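Local coordinates for 47 KDA membrane antigen (Treponema pallidum, PDB 1O75), which binds penicillin and has zinc-stimulated carboxypeptidase activity on synthetic depsipeptides, possibly acting as a D,D-carboxypeptidase that reduces cross-linking of peptidoglycan, at residues F67-V78 with Y145-K156; S308-T316 with V326-K334. The protein carries 2 engineered substitutions. One frame throughout, in Å; residues are numbered along the deposited sequence.

Contact 1. Residues F67-V78 with Y145-K156. With XE (xenon), chain G.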
loop_
_atom_site.group_PDB
_atom_site.type_symbol
_atom_site.label_atom_id
_atom_site.label_comp_id
_atom_site.label_asym_id
_atom_site.label_seq_id
_atom_site.Cartn_x
_atom_site.Cartn_y
_atom_site.Cartn_z
ATOM N N PHE B 67 15.825 -8.293 -13.748
ATOM C CA PHE B 67 17.077 -7.632 -13.455
ATOM C C PHE B 67 18.152 -8.514 -12.811
ATOM O O PHE B 67 19.292 -8.552 -13.282
ATOM C CB PHE B 67 16.798 -6.410 -12.588
ATOM C CG PHE B 67 15.947 -5.383 -13.275
ATOM C CD1 PHE B 67 16.509 -4.516 -14.214
ATOM C CD2 PHE B 67 14.576 -5.317 -13.028
ATOM C CE1 PHE B 67 15.711 -3.588 -14.903
ATOM C CE2 PHE B 67 13.761 -4.393 -13.715
ATOM C CZ PHE B 67 14.338 -3.531 -14.651
ATOM N N GLN B 68 17.790 -9.220 -11.742
ATOM C CA GLN B 68 18.748 -10.061 -11.022
ATOM C C GLN B 68 18.636 -11.555 -11.293
ATOM O O GLN B 68 19.553 -12.313 -10.953
ATOM C CB GLN B 68 18.593 -9.838 -9.506
ATOM C CG GLN B 68 19.217 -8.556 -8.994
ATOM C CD GLN B 68 20.686 -8.719 -8.741
ATOM O OE1 GLN B 68 21.493 -8.259 -9.666
ATOM N NE2 GLN B 68 21.098 -9.287 -7.718
ATOM N N TYR B 69 17.530 -11.984 -11.887
ATOM C CA TYR B 69 17.295 -13.407 -12.125
ATOM C C TYR B 69 17.259 -13.833 -13.594
ATOM O O TYR B 69 17.001 -13.007 -14.478
ATOM C CB TYR B 69 15.972 -13.807 -11.456
ATOM C CG TYR B 69 15.933 -13.442 -9.975
ATOM C CD1 TYR B 69 16.460 -14.305 -9.001
ATOM C CD2 TYR B 69 15.418 -12.212 -9.554
ATOM C CE1 TYR B 69 16.479 -13.938 -7.621
ATOM C CE2 TYR B 69 15.425 -11.845 -8.189
ATOM C CZ TYR B 69 15.964 -12.713 -7.240
ATOM O OH TYR B 69 16.016 -12.334 -5.923
ATOM N N ALA B 70 17.499 -15.126 -13.828
ATOM C CA ALA B 70 17.465 -15.726 -15.170
ATOM C C ALA B 70 15.998 -16.074 -15.354
ATOM O O ALA B 70 15.494 -17.042 -14.776
ATOM C CB ALA B 70 18.341 -16.998 -15.220
ATOM N N VAL B 71 15.305 -15.285 -16.164
ATOM C CA VAL B 71 13.867 -15.465 -16.341
ATOM C C VAL B 71 13.409 -15.753 -17.760
ATOM O O VAL B 71 13.968 -15.208 -18.716
ATOM C CB VAL B 71 13.132 -14.170 -15.913
ATOM C CG1 VAL B 71 11.602 -14.309 -16.139
ATOM C CG2 VAL B 71 13.476 -13.835 -14.469
ATOM N N GLU B 72 12.386 -16.593 -17.891
ATOM C CA GLU B 72 11.780 -16.852 -19.198
ATOM C C GLU B 72 10.296 -16.601 -19.018
ATOM O O GLU B 72 9.726 -16.914 -17.962
ATOM C CB GLU B 72 11.965 -18.306 -19.665
ATOM C CG GLU B 72 13.380 -18.677 -20.051
ATOM C CD GLU B 72 13.475 -20.132 -20.475
ATOM O OE1 GLU B 72 13.135 -21.021 -19.667
ATOM O OE2 GLU B 72 13.876 -20.388 -21.620
ATOM N N VAL B 73 9.664 -16.030 -20.035
ATOM C CA VAL B 73 8.240 -15.795 -19.975
ATOM C C VAL B 73 7.596 -16.421 -21.201
ATOM O O VAL B 73 8.211 -16.515 -22.266
ATOM C CB VAL B 73 7.895 -14.279 -19.920
ATOM C CG1 VAL B 73 8.366 -13.692 -18.597
ATOM C CG2 VAL B 73 8.566 -13.546 -21.058
ATOM N N LEU B 74 6.371 -16.885 -21.015
ATOM C CA LEU B 74 5.576 -17.493 -22.068
ATOM C C LEU B 74 4.364 -16.590 -22.253
ATOM O O LEU B 74 3.765 -16.149 -21.267
ATOM C CB LEU B 74 5.085 -18.871 -21.628
ATOM C CG LEU B 74 4.181 -19.602 -22.624
ATOM C CD1 LEU B 74 5.051 -20.127 -23.762
ATOM C CD2 LEU B 74 3.456 -20.766 -21.934
ATOM N N GLY B 75 3.999 -16.327 -23.505
ATOM C CA GLY B 75 2.843 -15.485 -23.768
ATOM C C GLY B 75 1.975 -15.983 -24.911
ATOM O O GLY B 75 2.430 -16.790 -25.735
ATOM N N GLU B 76 0.728 -15.512 -24.957
ATOM C CA GLU B 76 -0.209 -15.901 -26.010
ATOM C C GLU B 76 -0.394 -14.743 -26.977
ATOM O O GLU B 76 -0.472 -13.576 -26.566
ATOM C CB GLU B 76 -1.570 -16.265 -25.429
ATOM C CG GLU B 76 -1.521 -17.302 -24.355
ATOM C CD GLU B 76 -2.885 -17.631 -23.804
ATOM O OE1 GLU B 76 -3.761 -16.740 -23.779
ATOM O OE2 GLU B 76 -3.079 -18.782 -23.377
ATOM N N LYS B 77 -0.479 -15.067 -28.262
ATOM C CA LYS B 77 -0.645 -14.035 -29.278
ATOM C C LYS B 77 -1.830 -13.132 -29.000
ATOM O O LYS B 77 -2.942 -13.592 -28.721
ATOM C CB LYS B 77 -0.811 -14.652 -30.674
ATOM C CG LYS B 77 -0.857 -13.583 -31.772
ATOM C CD LYS B 77 -1.331 -14.186 -33.084
ATOM C CE LYS B 77 -1.535 -13.130 -34.154
ATOM N NZ LYS B 77 -2.195 -13.751 -35.356
ATOM N N VAL B 78 -1.575 -11.830 -29.061
ATOM C CA VAL B 78 -2.629 -10.834 -28.841
ATOM C C VAL B 78 -3.428 -10.613 -30.138
ATOM O O VAL B 78 -2.835 -10.372 -31.187
ATOM C CB VAL B 78 -2.019 -9.482 -28.424
ATOM C CG1 VAL B 78 -3.077 -8.401 -28.470
ATOM C CG2 VAL B 78 -1.424 -9.597 -27.004
ATOM N N TYR B 145 2.601 -10.538 -27.485
ATOM C CA TYR B 145 2.083 -11.704 -26.777
ATOM C C TYR B 145 1.796 -11.332 -25.332
ATOM O O TYR B 145 2.609 -10.682 -24.708
ATOM C CB TYR B 145 3.122 -12.826 -26.811
ATOM C CG TYR B 145 3.388 -13.368 -28.195
ATOM C CD1 TYR B 145 2.629 -14.417 -28.709
ATOM C CD2 TYR B 145 4.384 -12.813 -29.000
ATOM C CE1 TYR B 145 2.850 -14.902 -29.989
ATOM C CE2 TYR B 145 4.612 -13.292 -30.286
ATOM C CZ TYR B 145 3.837 -14.336 -30.768
ATOM O OH TYR B 145 4.060 -14.805 -32.040
ATOM N N LYS B 146 0.643 -11.745 -24.825
ATOM C CA LYS B 146 0.257 -11.478 -23.445
ATOM C C LYS B 146 0.907 -12.533 -22.536
ATOM O O LYS B 146 0.678 -13.735 -22.703
ATOM C CB LYS B 146 -1.257 -11.566 -23.301
ATOM C CG LYS B 146 -1.788 -11.420 -21.868
ATOM C CD LYS B 146 -3.300 -11.531 -21.866
ATOM C CE LYS B 146 -3.860 -12.192 -20.614
ATOM N NZ LYS B 146 -4.389 -11.210 -19.624
ATOM N N ILE B 147 1.712 -12.073 -21.582
ATOM C CA ILE B 147 2.394 -12.973 -20.648
ATOM C C ILE B 147 1.417 -13.877 -19.908
ATOM O O ILE B 147 0.404 -13.413 -19.383
ATOM C CB ILE B 147 3.221 -12.154 -19.631
ATOM C CG1 ILE B 147 4.369 -11.471 -20.372
ATOM C CG2 ILE B 147 3.742 -13.080 -18.484
ATOM C CD1 ILE B 147 5.134 -10.430 -19.561
ATOM N N THR B 148 1.688 -15.180 -19.893
ATOM C CA THR B 148 0.814 -16.098 -19.163
ATOM C C THR B 148 1.569 -16.956 -18.132
ATOM O O THR B 148 0.972 -17.457 -17.173
ATOM C CB THR B 148 0.073 -17.057 -20.104
ATOM O OG1 THR B 148 1.030 -17.786 -20.884
ATOM C CG2 THR B 148 -0.879 -16.283 -21.014
ATOM N N ASN B 149 2.872 -17.131 -18.340
ATOM C CA ASN B 149 3.689 -17.938 -17.432
ATOM C C ASN B 149 5.077 -17.360 -17.326
ATOM O O ASN B 149 5.560 -16.695 -18.246
ATOM C CB ASN B 149 3.822 -19.384 -17.935
ATOM C CG ASN B 149 2.500 -20.095 -18.032
ATOM O OD1 ASN B 149 2.052 -20.746 -17.087
ATOM N ND2 ASN B 149 1.847 -19.957 -19.185
ATOM N N VAL B 150 5.729 -17.633 -16.197
ATOM C CA VAL B 150 7.084 -17.166 -15.977
ATOM C C VAL B 150 7.853 -18.323 -15.358
ATOM O O VAL B 150 7.302 -19.105 -14.575
ATOM C CB VAL B 150 7.122 -15.955 -15.028
ATOM C CG1 VAL B 150 8.560 -15.497 -14.829
ATOM C CG2 VAL B 150 6.282 -14.809 -15.621
ATOM N N LYS B 151 9.119 -18.437 -15.724
ATOM C CA LYS B 151 9.960 -19.504 -15.211
ATOM C C LYS B 151 11.257 -18.838 -14.795
ATOM O O LYS B 151 11.889 -18.159 -15.602
ATOM C CB LYS B 151 10.200 -20.547 -16.312
ATOM C CG LYS B 151 11.045 -21.738 -15.904
ATOM C CD LYS B 151 11.112 -22.773 -17.019
ATOM C CE LYS B 151 12.297 -23.710 -16.832
ATOM N NZ LYS B 151 12.442 -24.712 -17.947
ATOM N N VAL B 152 11.621 -18.989 -13.520
ATOM C CA VAL B 152 12.842 -18.398 -12.997
ATOM C C VAL B 152 13.823 -19.528 -12.632
ATOM O O VAL B 152 13.487 -20.403 -11.834
ATOM C CB VAL B 152 12.520 -17.545 -11.766
ATOM C CG1 VAL B 152 13.763 -16.739 -11.355
ATOM C CG2 VAL B 152 11.335 -16.615 -12.085
ATOM N N HIS B 153 15.027 -19.490 -13.196
ATOM C CA HIS B 153 16.020 -20.550 -12.992
ATOM C C HIS B 153 17.040 -20.337 -11.892
ATOM O O HIS B 153 17.607 -21.307 -11.370
ATOM C CB HIS B 153 16.825 -20.784 -14.269
ATOM C CG HIS B 153 16.003 -21.223 -15.436
ATOM N ND1 HIS B 153 15.747 -22.457 -15.929
ATOM C CD2 HIS B 153 15.342 -20.334 -16.256
ATOM C CE1 HIS B 153 14.943 -22.291 -17.033
ATOM N NE2 HIS B 153 14.714 -21.001 -17.210
ATOM N N GLY B 154 17.302 -19.070 -11.588
ATOM C CA GLY B 154 18.299 -18.736 -10.602
ATOM C C GLY B 154 18.734 -17.286 -10.681
ATOM O O GLY B 154 18.008 -16.422 -11.182
ATOM N N MET B 155 19.939 -17.030 -10.207
ATOM C CA MET B 155 20.472 -15.685 -10.127
ATOM C C MET B 155 21.550 -15.395 -11.158
ATOM O O MET B 155 22.475 -16.184 -11.352
ATOM C CB MET B 155 20.991 -15.454 -8.699
ATOM C CG MET B 155 19.870 -15.534 -7.640
ATOM S SD MET B 155 20.513 -16.066 -6.048
ATOM C CE MET B 155 20.411 -17.856 -6.299
ATOM N N LYS B 156 21.419 -14.255 -11.828
ATOM C CA LYS B 156 22.384 -13.892 -12.867
ATOM C C LYS B 156 23.724 -13.444 -12.321
ATOM O O LYS B 156 24.754 -13.726 -12.932
ATOM C CB LYS B 156 21.817 -12.782 -13.782
ATOM C CG LYS B 156 20.665 -13.225 -14.664
ATOM C CD LYS B 156 20.317 -12.155 -15.721
ATOM C CE LYS B 156 19.858 -10.868 -15.085
ATOM N NZ LYS B 156 19.616 -9.755 -16.079
HETATM XE XE XE G . 7.858 -19.879 -19.124
HETATM O O HOH W 1 -0.508 -19.725 -22.173
#
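Val71, Val73, Val150 and Val152 meet on one face of a twisted antiparallel strand pair, where branched side chains fit by offset rather than head-on. CG1 of Val71, held anti to its backbone nitrogen (chi1 178°), reaches diagonally to CG1 of Val150 at 3.5 Å, while the other branch of Val150, CG2, lies alongside CG1 of Val73. At the end of this ridge CB of Tyr69 rests on CG1 of Val152, and its ring runs beside Met155, CE1 to CG 3.7 Å. A classic beta bulge breaks the regular pairing: Thr148 and Asn149 both face Leu74, whose carbonyl oxygen accepts from Thr148 N at 2.7 Å and Asn149 N at 3.2 Å. Just beyond it Gly75 packs its CA 3.0 Å from Lys146 O, and the place of a CB is taken by that oxygen and Tyr145 CB.

The reverse face, carrying Glu72, Leu74, Asn149 and Lys151, is mixed in character. A xenon atom rests against Glu72 O and Lys151 CB, each at 3.7 Å; Met104 completes its site. Nearby His153 NE2 donates to Glu72 OE1 at 2.9 Å; the acceptor lies in the imidazole plane, but the histidine approaches from above the carboxylate plane. Leu74 lies alongside Asn149, its CD2 against ND2. A water joins Thr148 OG1 to Glu76 OE2, which also bonds Ser387 of the second subunit, while Glu76 OE1 bonds Thr97 of the same chain.

Helix 60-65 packs over the valine ridge, helix 17-25 and strand 255-262 close the Tyr69 and Met155 end, and strand 101-114 pairs with the other edge of strand 69-78.

Contact 2. Residues S308-T316 with V326-K334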
loop_
_atom_site.group_PDB
_atom_site.type_symbol
_atom_site.label_atom_id
_atom_site.label_comp_id
_atom_site.label_asym_id
_atom_site.label_seq_id
_atom_site.Cartn_x
_atom_site.Cartn_y
_atom_site.Cartn_z
ATOM N N SER B 308 10.231 -28.292 8.732
ATOM C CA SER B 308 10.042 -26.981 9.328
ATOM C C SER B 308 8.692 -26.976 9.989
ATOM O O SER B 308 7.892 -27.856 9.750
ATOM C CB SER B 308 10.060 -25.907 8.245
ATOM O OG SER B 308 8.970 -26.123 7.366
ATOM N N GLY B 309 8.429 -25.972 10.807
ATOM C CA GLY B 309 7.140 -25.869 11.454
ATOM C C GLY B 309 7.120 -24.591 12.248
ATOM O O GLY B 309 8.067 -23.810 12.166
ATOM N N PRO B 310 6.064 -24.336 13.024
ATOM C CA PRO B 310 5.999 -23.116 13.821
ATOM C C PRO B 310 7.229 -23.016 14.746
ATOM O O PRO B 310 7.836 -24.028 15.098
ATOM C CB PRO B 310 4.703 -23.287 14.619
ATOM C CG PRO B 310 3.852 -24.155 13.711
ATOM C CD PRO B 310 4.865 -25.175 13.226
ATOM N N GLY B 311 7.589 -21.803 15.138
ATOM C CA GLY B 311 8.748 -21.644 15.992
ATOM C C GLY B 311 9.549 -20.391 15.656
ATOM O O GLY B 311 9.033 -19.460 15.041
ATOM N N TYR B 312 10.814 -20.398 16.058
ATOM C CA TYR B 312 11.720 -19.278 15.879
ATOM C C TYR B 312 12.611 -19.439 14.679
ATOM O O TYR B 312 13.300 -20.471 14.514
ATOM C CB TYR B 312 12.589 -19.114 17.124
ATOM C CG TYR B 312 11.781 -18.764 18.331
ATOM C CD1 TYR B 312 11.526 -17.435 18.664
ATOM C CD2 TYR B 312 11.197 -19.769 19.107
ATOM C CE1 TYR B 312 10.709 -17.114 19.743
ATOM C CE2 TYR B 312 10.366 -19.456 20.184
ATOM C CZ TYR B 312 10.130 -18.137 20.491
ATOM O OH TYR B 312 9.275 -17.840 21.522
ATOM N N TYR B 313 12.610 -18.395 13.857
ATOM C CA TYR B 313 13.406 -18.381 12.658
ATOM C C TYR B 313 14.340 -17.185 12.637
ATOM O O TYR B 313 14.080 -16.152 13.252
ATOM C CB TYR B 313 12.522 -18.317 11.398
ATOM C CG TYR B 313 11.738 -19.575 11.111
ATOM C CD1 TYR B 313 10.563 -19.869 11.809
ATOM C CD2 TYR B 313 12.179 -20.474 10.145
ATOM C CE1 TYR B 313 9.847 -21.047 11.533
ATOM C CE2 TYR B 313 11.482 -21.632 9.873
ATOM C CZ TYR B 313 10.316 -21.915 10.566
ATOM O OH TYR B 313 9.640 -23.074 10.251
ATOM N N ARG B 314 15.428 -17.349 11.910
ATOM C CA ARG B 314 16.394 -16.283 11.719
ATOM C C ARG B 314 16.488 -16.191 10.203
ATOM O O ARG B 314 16.841 -17.178 9.550
ATOM C CB ARG B 314 17.761 -16.658 12.310
ATOM C CG ARG B 314 18.872 -15.692 11.914
ATOM C CD ARG B 314 20.029 -15.713 12.932
ATOM N NE ARG B 314 19.611 -15.131 14.213
ATOM C CZ ARG B 314 20.244 -15.314 15.365
ATOM N NH1 ARG B 314 21.343 -16.074 15.418
ATOM N NH2 ARG B 314 19.778 -14.742 16.466
ATOM N N LEU B 315 16.159 -15.021 9.657
ATOM C CA LEU B 315 16.184 -14.791 8.208
ATOM C C LEU B 315 17.423 -13.980 7.843
ATOM O O LEU B 315 17.714 -12.979 8.484
ATOM C CB LEU B 315 14.937 -13.977 7.771
ATOM C CG LEU B 315 13.611 -14.372 8.403
ATOM C CD1 LEU B 315 12.473 -13.532 7.825
ATOM C CD2 LEU B 315 13.364 -15.848 8.164
ATOM N N THR B 316 18.137 -14.400 6.811
ATOM C CA THR B 316 19.301 -13.643 6.392
ATOM C C THR B 316 19.106 -13.204 4.933
ATOM O O THR B 316 19.093 -14.038 4.046
ATOM C CB THR B 316 20.593 -14.496 6.507
ATOM O OG1 THR B 316 20.759 -14.903 7.873
ATOM C CG2 THR B 316 21.839 -13.671 6.084
ATOM N N VAL B 326 20.111 -9.483 8.955
ATOM C CA VAL B 326 19.582 -10.612 9.708
ATOM C C VAL B 326 18.368 -10.194 10.506
ATOM O O VAL B 326 18.408 -9.200 11.224
ATOM C CB VAL B 326 20.659 -11.200 10.684
ATOM C CG1 VAL B 326 20.101 -12.405 11.430
ATOM C CG2 VAL B 326 21.908 -11.619 9.900
ATOM N N ALA B 327 17.301 -10.975 10.410
ATOM C CA ALA B 327 16.075 -10.671 11.142
ATOM C C ALA B 327 15.545 -11.905 11.853
ATOM O O ALA B 327 15.461 -12.976 11.257
ATOM C CB ALA B 327 15.007 -10.134 10.177
ATOM N N ASP B 328 15.184 -11.750 13.122
ATOM C CA ASP B 328 14.628 -12.853 13.888
ATOM C C ASP B 328 13.106 -12.672 14.000
ATOM O O ASP B 328 12.619 -11.574 14.300
ATOM C CB ASP B 328 15.247 -12.904 15.287
ATOM C CG ASP B 328 16.722 -13.350 15.267
ATOM O OD1 ASP B 328 17.185 -13.825 14.213
ATOM O OD2 ASP B 328 17.406 -13.238 16.309
ATOM N N VAL B 329 12.365 -13.746 13.765
ATOM C CA VAL B 329 10.913 -13.677 13.837
ATOM C C VAL B 329 10.360 -14.977 14.390
ATOM O O VAL B 329 10.991 -16.024 14.288
ATOM C CB VAL B 329 10.304 -13.417 12.422
ATOM C CG1 VAL B 329 10.591 -14.599 11.482
ATOM C CG2 VAL B 329 8.817 -13.244 12.545
ATOM N N ARG B 330 9.179 -14.917 14.978
ATOM C CA ARG B 330 8.565 -16.126 15.518
ATOM C C ARG B 330 7.219 -16.382 14.841
ATOM O O ARG B 330 6.412 -15.464 14.705
ATOM C CB ARG B 330 8.348 -15.995 17.032
ATOM C CG ARG B 330 7.750 -17.277 17.656
ATOM C CD ARG B 330 7.229 -17.034 19.070
ATOM N NE ARG B 330 6.466 -18.190 19.535
ATOM C CZ ARG B 330 5.754 -18.199 20.658
ATOM N NH1 ARG B 330 5.709 -17.113 21.419
ATOM N NH2 ARG B 330 5.110 -19.293 21.027
ATOM N N PHE B 331 6.995 -17.611 14.389
ATOM C CA PHE B 331 5.714 -17.950 13.780
ATOM C C PHE B 331 4.970 -18.834 14.797
ATOM O O PHE B 331 5.463 -19.873 15.211
ATOM C CB PHE B 331 5.904 -18.684 12.451
ATOM C CG PHE B 331 6.620 -17.867 11.394
ATOM C CD1 PHE B 331 6.346 -16.510 11.241
ATOM C CD2 PHE B 331 7.523 -18.482 10.511
ATOM C CE1 PHE B 331 6.958 -15.759 10.217
ATOM C CE2 PHE B 331 8.143 -17.753 9.481
ATOM C CZ PHE B 331 7.857 -16.383 9.336
ATOM N N LEU B 332 3.785 -18.387 15.193
ATOM C CA LEU B 332 2.964 -19.075 16.180
ATOM C C LEU B 332 2.350 -20.380 15.710
ATOM O O LEU B 332 2.176 -20.602 14.512
ATOM C CB LEU B 332 1.851 -18.135 16.659
ATOM C CG LEU B 332 2.397 -16.919 17.411
ATOM C CD1 LEU B 332 1.322 -15.862 17.545
ATOM C CD2 LEU B 332 2.921 -17.366 18.794
ATOM N N PRO B 333 2.013 -21.265 16.667
ATOM C CA PRO B 333 1.403 -22.567 16.396
ATOM C C PRO B 333 0.016 -22.345 15.822
ATOM O O PRO B 333 -0.591 -21.289 16.024
ATOM C CB PRO B 333 1.314 -23.217 17.776
ATOM C CG PRO B 333 2.377 -22.536 18.560
ATOM C CD PRO B 333 2.291 -21.110 18.102
ATOM N N LYS B 334 -0.483 -23.352 15.122
ATOM C CA LYS B 334 -1.809 -23.299 14.524
ATOM C C LYS B 334 -2.824 -23.694 15.586
ATOM O O LYS B 334 -2.626 -24.684 16.290
ATOM C CB LYS B 334 -1.894 -24.290 13.363
ATOM C CG LYS B 334 -3.210 -24.256 12.618
ATOM C CD LYS B 334 -3.231 -25.291 11.502
ATOM C CE LYS B 334 -4.467 -25.133 10.624
ATOM N NZ LYS B 334 -5.735 -25.218 11.409
#
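Arg314 and Asp328 form a side-on salt bridge across a non-hydrogen-bonded pair of the hairpin. Arg314 NE donates to the syn lone pair of Asp328 OD1 at 2.8 Å, and Arg314 NH2 to Asp328 OD2 at 2.8 Å with an N-H...O angle of 176°. The two side chains run side by side with guanidinium and carboxylate planes only 19° apart, so the two hydrogen bonds together restrict rotation of both groups. CG of Arg314 also leans on Val326 CG1 at 3.5 Å.

On the same face Arg330 lies across Tyr312. Its CG sits over one face of the ring, 3.8 Å from the centroid, in a CH-pi contact displaced toward the rim. With CG anti to the backbone nitrogen (chi1 -178°) and the chain extended as far as NE, the arginine carries CD past the phenol oxygen, 3.3 Å from OH. Leu332 CD2 packs over the guanidinium centre.

The opposite face is aromatic and aliphatic. Tyr313 CD1 touches Phe331 CD2 at 3.6 Å, the rings inclined obliquely, and Val329 CG1 lies near both Tyr313 CB and Leu315 CD1. The phenol of Tyr313 is fixed at its far end by a 2.6 Å hydrogen bond from OH to Gly309 O, and its ring stacks on Tyr262.

Between the two faces, paired backbone bonds join Gly311 to Phe331, Tyr313 to Val329 and Leu315 to Ala327, setting the register. Farther out, strand 255-262 continues the sheet beyond strand 311-319, while Ile298, Thr219 and Ala229 pack against Phe331. The hairpin is thus two-sided: its paired charges would largely offset one another on the partly exposed face, while Phe331, on the largely apolar other face, offers a xenon atom a polarisable surface, consistent with dispersion-driven binding; Tyr260, Cys296 and Gly297 complete that site.

In the fold
Contacts 1 and 2 illustrate how one antiparallel design serves separate parts of a four-domain protein. Their centres are 31 Å apart, on opposite sides of the chain's centre, and their nearest atoms remain about 10 Å from each other. The first joins strands distant in sequence; the second is a local hairpin in a different domain. Strand 255-262 links their surroundings: it packs on the Tyr69 end of contact 1 and pairs with strand 311-319 of contact 2. Each contact borders a different xenon atom, approached by backbone and side-chain atoms in contact 1 and by Phe331, whose side chain is about 3 Å away, in contact 2.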